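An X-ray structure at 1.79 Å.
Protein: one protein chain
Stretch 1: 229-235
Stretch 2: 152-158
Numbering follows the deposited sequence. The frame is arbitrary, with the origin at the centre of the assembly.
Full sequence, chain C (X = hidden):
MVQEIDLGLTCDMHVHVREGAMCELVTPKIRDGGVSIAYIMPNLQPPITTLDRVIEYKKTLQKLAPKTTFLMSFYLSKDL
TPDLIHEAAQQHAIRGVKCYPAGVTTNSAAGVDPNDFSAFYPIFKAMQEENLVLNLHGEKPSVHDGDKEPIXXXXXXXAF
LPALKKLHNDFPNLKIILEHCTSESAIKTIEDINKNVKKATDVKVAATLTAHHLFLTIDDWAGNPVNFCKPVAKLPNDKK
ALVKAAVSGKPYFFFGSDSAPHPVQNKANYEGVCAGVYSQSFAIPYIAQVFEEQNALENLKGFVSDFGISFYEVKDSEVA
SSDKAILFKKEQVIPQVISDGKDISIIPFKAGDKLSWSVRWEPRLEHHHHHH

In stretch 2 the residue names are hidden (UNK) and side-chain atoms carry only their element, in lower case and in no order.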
# COMPACT_ATOMS: atom_id res chain seq x y z
N CYS C 229 -8.37 -1.87 0.63
CA CYS C 229 -9.53 -1.76 1.49
C CYS C 229 -9.03 -1.57 2.92
O CYS C 229 -7.83 -1.59 3.17
CB CYS C 229 -10.38 -3.03 1.40
SG CYS C 229 -9.33 -4.44 1.96
N LYS C 230 -9.95 -1.37 3.86
CA LYS C 230 -9.58 -1.33 5.26
C LYS C 230 -10.27 -2.46 6.00
O LYS C 230 -11.41 -2.80 5.68
CB LYS C 230 -9.96 0.04 5.90
CG LYS C 230 -9.30 1.28 5.24
CD LYS C 230 -7.78 1.23 5.28
CE LYS C 230 -7.26 1.43 6.68
NZ LYS C 230 -7.26 2.90 7.11
N PRO C 231 -9.58 -3.15 6.94
CA PRO C 231 -8.14 -3.03 7.18
C PRO C 231 -7.39 -3.54 5.97
O PRO C 231 -7.93 -4.37 5.21
CB PRO C 231 -7.89 -3.92 8.41
CG PRO C 231 -9.27 -4.37 8.90
CD PRO C 231 -10.18 -4.25 7.71
N VAL C 232 -6.19 -3.00 5.73
CA VAL C 232 -5.44 -3.38 4.54
C VAL C 232 -5.02 -4.84 4.67
O VAL C 232 -4.83 -5.36 5.77
CB VAL C 232 -4.21 -2.47 4.35
CG1 VAL C 232 -4.64 -0.99 4.27
CG2 VAL C 232 -3.18 -2.70 5.45
N ALA C 233 -4.87 -5.50 3.52
CA ALA C 233 -4.26 -6.83 3.50
C ALA C 233 -2.79 -6.72 3.89
O ALA C 233 -2.10 -5.78 3.48
CB ALA C 233 -4.41 -7.46 2.11
N LYS C 234 -2.32 -7.65 4.71
CA LYS C 234 -1.05 -7.50 5.41
C LYS C 234 -0.05 -8.52 4.86
O LYS C 234 0.06 -8.63 3.64
CB LYS C 234 -1.29 -7.57 6.91
CG LYS C 234 -2.12 -6.37 7.38
CD LYS C 234 -2.55 -6.48 8.82
CE LYS C 234 -3.22 -5.18 9.27
NZ LYS C 234 -4.56 -4.86 8.64
N LEU C 235 0.68 -9.23 5.69
CA LEU C 235 1.83 -9.98 5.21
C LEU C 235 1.45 -11.42 4.91
O LEU C 235 0.38 -11.90 5.31
CB LEU C 235 2.94 -9.93 6.25
CG LEU C 235 3.32 -8.51 6.67
CD1 LEU C 235 4.49 -8.54 7.65
CD2 LEU C 235 3.64 -7.67 5.45
N UNK C 152 -0.15 2.82 12.67
CA UNK C 152 -0.23 2.99 11.22
C UNK C 152 -1.09 1.86 10.67
O UNK C 152 -1.57 1.00 11.42
c UNK C 152 2.03 1.89 11.11
c UNK C 152 2.73 -0.18 11.38
c UNK C 152 3.06 1.90 11.99
c UNK C 152 1.17 2.99 10.60
n UNK C 152 1.84 0.57 10.76
n UNK C 152 3.48 0.60 12.14
N UNK C 153 -1.30 1.85 9.35
CA UNK C 153 -2.27 0.90 8.80
C UNK C 153 -1.85 -0.54 9.03
O UNK C 153 -2.69 -1.44 8.96
c UNK C 153 -1.16 1.09 6.53
c UNK C 153 -2.50 1.16 7.29
c UNK C 153 -3.21 2.50 7.06
N UNK C 154 -0.57 -0.81 9.30
CA UNK C 154 -0.17 -2.20 9.44
C UNK C 154 -0.36 -2.74 10.85
O UNK C 154 -0.59 -3.95 11.01
c UNK C 154 1.57 -2.44 7.56
c UNK C 154 3.06 -2.53 7.43
c UNK C 154 1.29 -2.39 9.05
c UNK C 154 0.87 -3.61 6.88
N UNK C 155 -0.25 -1.91 11.88
CA UNK C 155 -0.46 -2.39 13.24
C UNK C 155 -1.74 -1.86 13.88
O UNK C 155 -1.96 -2.09 15.07
o UNK C 155 0.20 0.28 13.90
c UNK C 155 0.76 -2.07 14.13
c UNK C 155 0.95 -0.58 14.40
n UNK C 155 1.96 -0.26 15.21
N UNK C 156 -2.60 -1.17 13.12
CA UNK C 156 -3.78 -0.54 13.74
C UNK C 156 -4.76 -1.58 14.28
O UNK C 156 -5.45 -1.32 15.28
c UNK C 156 -4.47 0.39 12.75
N UNK C 157 -4.84 -2.75 13.65
CA UNK C 157 -5.71 -3.83 14.13
C UNK C 157 -5.14 -4.45 15.41
O UNK C 157 -5.86 -4.60 16.41
o UNK C 157 -6.54 -8.18 12.43
c UNK C 157 -5.88 -4.89 13.05
c UNK C 157 -6.68 -6.08 13.50
c UNK C 157 -6.97 -7.03 12.36
o UNK C 157 -7.62 -6.61 11.38
N UNK C 158 -3.86 -4.80 15.41
CA UNK C 158 -3.22 -5.29 16.62
C UNK C 158 -3.36 -4.30 17.77
O UNK C 158 -3.63 -4.70 18.92
o UNK C 158 0.67 -7.52 16.38
c UNK C 158 0.45 -6.51 17.10
c UNK C 158 -0.98 -6.22 17.49
o UNK C 158 1.35 -5.73 17.46
c UNK C 158 -1.74 -5.58 16.35
O HOH W 1 -5.33 -1.21 7.90
O HOH W 2 -4.56 -2.65 10.59

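Position 152 carries one carbon and then a five-membered ring of three carbons and two nitrogens, which makes it His-152. Its side chain makes no contact with stretch 1, and its work is local: the ring nitrogen ND1 accepts a hydrogen bond from the backbone N of position 154 at 3.1 Å, helping to set the turn that presents the next residues.

Position 153 has three side-chain carbons, one bonded to the backbone and carrying the other two. A fork at the first carbon, with no heteroatom, identifies Val-153. Its CA-to-CB bond points toward stretch 1, where CB lies 4.3 Å from CG1 of Val-232 and CG1 lies 4.1 Å from NZ of Lys-230. The backbone takes part too: O of Val-153 has two waters within hydrogen-bonding distance, the oxygen of water 1 at 2.9 Å and that of water 2 at 2.8 Å.

Position 154 shows four carbons forked at the second, the signature of Leu-154. Its CA-to-CB bond runs sideways, yet the m, t rotamer brings the end of the side chain closer, with CD2 4.1 Å from CG of Lys-234 and 4.4 Å from CG2 of Val-232. Here the aliphatic stem of a lysine serves as apolar surface.

Position 155 has two carbons, the second carrying one oxygen and one nitrogen: an amide, and the chain is short enough to be Asn-155. Its CA-to-CB bond points away from stretch 1, and the side chain folds back on its own loop, OD1 accepting from N of His-152 at 2.8 Å with a nearly straight angle of 172°. A weak backbone bond from N of Asn-155 to O of His-152, 3.2 Å, closes the same turn.

Position 156 has a single side-chain carbon, so it is Ala-156. Its CA-to-CB bond points toward stretch 1 but the side chain makes no contact with it.

Position 157 has three carbons in a row, the third bearing two oxygens, as in Glu-157. Extended by two t rotamers, it brings OE2 to 3.7 Å from CG of Pro-231. The same OE2 is 4.5 Å from NZ of Lys-234: opposite charges near each other, but beyond a salt bridge.

Position 158 repeats that pattern of three carbons and two terminal oxygens and is Glu-158. It is exposed, and its side chain makes no contact with stretch 1.

The contact buries 342 Å² without one direct hydrogen bond between the stretches. Apolar packing by Val-153 and Leu-154 against Val-232 and the stem of Lys-234 supplies the fit, while water supplies the polar links. Beside the Val-153 carbonyl, water 1 accepts from N of Val-232 at 2.9 Å, and water 2 accepts from NZ of Lys-234 at 2.9 Å and from N of Glu-157 at 3.1 Å. NZ of Lys-234 is also held within its own stretch, donating to O of Val-232 at 2.9 Å. The rule to read is economical: Val-153 and Leu-154 pack against stretch 1, and one carbonyl, two waters and a lysine held within its own stretch join the two stretches.

Stretch 2 (152-158) HVLNAEE
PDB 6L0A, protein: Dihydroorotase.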